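Local coordinates for lantibiotic dehydratase (Microbispora corallina, PDB 5EHK), which probably dehydrates serine and threonine residues of the NAI-107 precursor peptide, using glutamyl-tRNA, during biosynthesis of this lantibiotic, at residues T141-R153 and L366-L378. Numbering follows the deposited sequence.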
# COMPACT_ATOMS: atom_id res chain seq x y z
N THR A 141 -29.38 13.65 -21.69
CA THR A 141 -29.24 12.24 -21.38
C THR A 141 -30.54 11.49 -21.68
O THR A 141 -31.59 11.82 -21.11
CB THR A 141 -28.84 12.02 -19.91
OG1 THR A 141 -27.78 12.91 -19.56
CG2 THR A 141 -28.42 10.59 -19.66
N PRO A 142 -30.50 10.54 -22.64
CA PRO A 142 -31.73 9.86 -23.07
C PRO A 142 -32.35 9.14 -21.91
O PRO A 142 -31.79 8.16 -21.41
CB PRO A 142 -31.23 8.89 -24.14
CG PRO A 142 -30.04 9.53 -24.71
CD PRO A 142 -29.36 10.20 -23.51
N PHE A 143 -33.48 9.66 -21.44
CA PHE A 143 -34.20 9.07 -20.33
C PHE A 143 -35.55 8.52 -20.84
O PHE A 143 -35.56 7.66 -21.73
CB PHE A 143 -34.34 10.07 -19.17
CG PHE A 143 -34.82 9.43 -17.89
CD1 PHE A 143 -34.76 8.04 -17.73
CD2 PHE A 143 -35.35 10.20 -16.87
CE1 PHE A 143 -35.22 7.43 -16.57
CE2 PHE A 143 -35.81 9.59 -15.70
CZ PHE A 143 -35.74 8.21 -15.55
N GLY A 144 -36.67 8.96 -20.29
CA GLY A 144 -37.94 8.37 -20.68
C GLY A 144 -38.58 9.15 -21.81
O GLY A 144 -38.27 8.94 -22.98
N LEU A 145 -39.47 10.08 -21.45
CA LEU A 145 -40.01 11.03 -22.42
C LEU A 145 -39.37 12.41 -22.27
O LEU A 145 -39.85 13.39 -22.83
CB LEU A 145 -41.52 11.16 -22.28
CG LEU A 145 -42.28 9.94 -22.76
CD1 LEU A 145 -43.55 9.76 -21.95
CD2 LEU A 145 -42.58 10.11 -24.25
N PHE A 146 -38.27 12.47 -21.52
CA PHE A 146 -37.58 13.73 -21.31
C PHE A 146 -36.57 13.99 -22.41
O PHE A 146 -36.36 15.13 -22.81
CB PHE A 146 -36.89 13.72 -19.95
CG PHE A 146 -37.84 13.66 -18.80
CD1 PHE A 146 -38.33 14.82 -18.22
CD2 PHE A 146 -38.25 12.44 -18.30
CE1 PHE A 146 -39.21 14.76 -17.16
CE2 PHE A 146 -39.13 12.37 -17.24
CZ PHE A 146 -39.62 13.54 -16.68
N ALA A 147 -35.95 12.93 -22.91
CA ALA A 147 -34.90 13.10 -23.90
C ALA A 147 -34.69 11.84 -24.71
O ALA A 147 -35.13 10.75 -24.32
CB ALA A 147 -33.61 13.50 -23.22
N GLY A 148 -34.02 11.98 -25.86
CA GLY A 148 -33.87 10.87 -26.77
C GLY A 148 -32.80 11.08 -27.80
O GLY A 148 -32.00 12.01 -27.67
N VAL A 149 -32.80 10.24 -28.84
CA VAL A 149 -31.67 10.17 -29.78
C VAL A 149 -32.08 10.45 -31.23
O VAL A 149 -33.26 10.38 -31.57
CB VAL A 149 -30.99 8.78 -29.74
CG1 VAL A 149 -30.45 8.51 -28.34
CG2 VAL A 149 -31.98 7.70 -30.11
N SER A 150 -31.09 10.77 -32.07
CA SER A 150 -31.34 10.94 -33.51
C SER A 150 -30.06 10.77 -34.34
O SER A 150 -28.94 10.95 -33.83
CB SER A 150 -31.94 12.32 -33.80
OG SER A 150 -31.02 13.37 -33.52
N GLY A 151 -30.24 10.43 -35.61
CA GLY A 151 -29.14 10.35 -36.57
C GLY A 151 -28.48 11.70 -36.88
O GLY A 151 -29.08 12.77 -36.71
N GLY A 152 -27.22 11.64 -37.30
CA GLY A 152 -26.46 12.83 -37.64
C GLY A 152 -25.33 12.42 -38.55
O GLY A 152 -24.97 11.26 -38.60
N ARG A 153 -24.75 13.37 -39.27
CA ARG A 153 -23.73 13.01 -40.24
C ARG A 153 -22.75 14.13 -40.44
O ARG A 153 -23.08 15.30 -40.30
CB ARG A 153 -24.43 12.71 -41.57
CG ARG A 153 -23.52 12.35 -42.72
CD ARG A 153 -24.36 12.09 -43.93
NE ARG A 153 -25.23 10.96 -43.63
CZ ARG A 153 -24.90 9.68 -43.81
NH1 ARG A 153 -23.71 9.36 -44.32
NH2 ARG A 153 -25.77 8.73 -43.49
N LEU A 366 -42.04 -0.79 -17.55
CA LEU A 366 -41.76 -0.30 -18.90
C LEU A 366 -40.41 0.39 -19.02
O LEU A 366 -39.92 1.03 -18.09
CB LEU A 366 -42.85 0.67 -19.39
CG LEU A 366 -44.33 0.31 -19.43
CD1 LEU A 366 -45.07 1.53 -19.94
CD2 LEU A 366 -44.58 -0.86 -20.34
N HIS A 367 -39.82 0.26 -20.20
CA HIS A 367 -38.64 1.01 -20.56
C HIS A 367 -38.92 1.75 -21.86
O HIS A 367 -39.34 1.15 -22.86
CB HIS A 367 -37.40 0.11 -20.68
CG HIS A 367 -36.17 0.85 -21.09
ND1 HIS A 367 -35.39 1.56 -20.20
CD2 HIS A 367 -35.59 1.02 -22.31
CE1 HIS A 367 -34.38 2.12 -20.85
NE2 HIS A 367 -34.48 1.81 -22.13
N VAL A 368 -38.73 3.06 -21.84
CA VAL A 368 -39.09 3.88 -23.00
C VAL A 368 -37.88 4.58 -23.57
O VAL A 368 -37.15 5.23 -22.85
CB VAL A 368 -40.17 4.94 -22.66
CG1 VAL A 368 -40.34 5.93 -23.81
CG2 VAL A 368 -41.50 4.27 -22.30
N ASP A 369 -37.66 4.42 -24.87
CA ASP A 369 -36.66 5.22 -25.56
C ASP A 369 -37.39 6.17 -26.50
O ASP A 369 -38.40 5.81 -27.11
CB ASP A 369 -35.70 4.34 -26.37
CG ASP A 369 -35.04 3.23 -25.55
OD1 ASP A 369 -34.91 3.36 -24.30
OD2 ASP A 369 -34.62 2.22 -26.19
N LEU A 370 -36.86 7.38 -26.63
CA LEU A 370 -37.51 8.40 -27.42
C LEU A 370 -36.69 8.72 -28.65
O LEU A 370 -35.51 9.05 -28.54
CB LEU A 370 -37.62 9.66 -26.60
CG LEU A 370 -38.46 10.74 -27.26
CD1 LEU A 370 -39.83 10.18 -27.61
CD2 LEU A 370 -38.56 11.96 -26.35
N ARG A 371 -37.30 8.62 -29.83
CA ARG A 371 -36.61 9.08 -31.03
C ARG A 371 -36.95 10.54 -31.27
O ARG A 371 -38.13 10.90 -31.40
CB ARG A 371 -36.94 8.25 -32.26
CG ARG A 371 -36.15 8.72 -33.48
CD ARG A 371 -36.40 7.82 -34.67
NE ARG A 371 -37.81 7.80 -35.00
CZ ARG A 371 -38.39 8.73 -35.74
NH1 ARG A 371 -37.66 9.73 -36.23
NH2 ARG A 371 -39.69 8.67 -35.99
N ILE A 372 -35.92 11.38 -31.25
CA ILE A 372 -36.08 12.81 -31.47
C ILE A 372 -36.17 13.18 -32.95
O ILE A 372 -35.35 12.73 -33.76
CB ILE A 372 -34.90 13.58 -30.84
CG1 ILE A 372 -34.96 13.47 -29.31
CG2 ILE A 372 -34.89 15.03 -31.29
CD1 ILE A 372 -36.28 13.90 -28.67
N ASP A 373 -37.18 13.97 -33.31
CA ASP A 373 -37.28 14.53 -34.67
C ASP A 373 -36.34 15.72 -34.80
O ASP A 373 -36.64 16.82 -34.36
CB ASP A 373 -38.73 14.92 -35.01
CG ASP A 373 -38.88 15.42 -36.46
OD1 ASP A 373 -37.93 15.27 -37.25
OD2 ASP A 373 -39.96 15.95 -36.79
N LEU A 374 -35.19 15.46 -35.41
CA LEU A 374 -34.11 16.44 -35.46
C LEU A 374 -33.11 15.91 -36.46
O LEU A 374 -32.67 14.76 -36.39
CB LEU A 374 -33.45 16.61 -34.09
CG LEU A 374 -32.22 17.50 -33.84
CD1 LEU A 374 -32.52 19.01 -33.94
CD2 LEU A 374 -31.63 17.18 -32.46
N GLU A 375 -32.76 16.76 -37.41
CA GLU A 375 -31.72 16.43 -38.35
C GLU A 375 -30.52 17.28 -38.04
O GLU A 375 -30.63 18.49 -37.87
CB GLU A 375 -32.22 16.61 -39.78
CG GLU A 375 -31.24 16.13 -40.83
CD GLU A 375 -31.77 16.28 -42.25
OE1 GLU A 375 -32.85 16.91 -42.42
OE2 GLU A 375 -31.09 15.79 -43.18
N VAL A 376 -29.37 16.63 -37.88
CA VAL A 376 -28.15 17.35 -37.59
C VAL A 376 -27.06 16.97 -38.57
O VAL A 376 -26.80 15.79 -38.81
CB VAL A 376 -27.67 17.11 -36.16
CG1 VAL A 376 -26.29 17.71 -35.98
CG2 VAL A 376 -28.64 17.72 -35.16
N ARG A 377 -26.44 17.98 -39.16
CA ARG A 377 -25.30 17.75 -40.00
C ARG A 377 -24.19 18.69 -39.61
O ARG A 377 -24.44 19.85 -39.29
CB ARG A 377 -25.65 17.90 -41.48
CG ARG A 377 -26.38 16.69 -42.02
CD ARG A 377 -27.05 17.00 -43.33
NE ARG A 377 -28.03 15.97 -43.66
CZ ARG A 377 -27.79 14.98 -44.50
NH1 ARG A 377 -26.61 14.89 -45.11
NH2 ARG A 377 -28.74 14.08 -44.74
N LEU A 378 -22.97 18.20 -39.63
CA LEU A 378 -21.86 19.04 -39.24
C LEU A 378 -20.80 18.94 -40.33
O LEU A 378 -20.60 17.88 -40.91
CB LEU A 378 -21.29 18.59 -37.90
CG LEU A 378 -22.21 18.50 -36.68
CD1 LEU A 378 -21.45 17.82 -35.55
CD2 LEU A 378 -22.69 19.88 -36.23
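Val149 and Arg153 each give their backbone N and O to the strand at 366-378, at two places separated by a break: Val149 N bonds Leu370 O (3.0 Å) and Val149 O takes Ile372 N (2.9 Å), then Arg153, paired in parallel with Arg377, reaches Val376 O through its N and receives Leu378 N on its O. Strand pairing is interrupted at Ile372 and Asp373, and the short segments differ accordingly, 366-371 running at 48° to strand 147-153 and 374-378 at 22°. In the N-terminal dehydratase region, strand 147-155 pairs in parallel with 366-379 and antiparallel with 6-17, whose Val14 and Thr16 bond the backbones of Ser150 and Gly148. Ser150 points its CB toward the break, 3.4 Å from Ile372 O, while its OG lies near Leu374 CD2. Leu370 puts CB 3.5 Å from Ala147 O; its CG, trans to the backbone N, carries CD1 to Leu145 CD2, and Thr168 touches both leucines. Ile372 sets CG1 against the backbone of Gly148, 3.6 Å from its carbonyl carbon. At the far end Arg153 and Arg377 extend alongside each other in the same direction, with guanidinium planes 32° apart and Arg153 CD 3.8 Å from Arg377 NH1. Glu375 OE2 meets Arg377 NE in a salt bridge (3.1 Å), nearly in the guanidinium plane, and probably offsets some of the like charge.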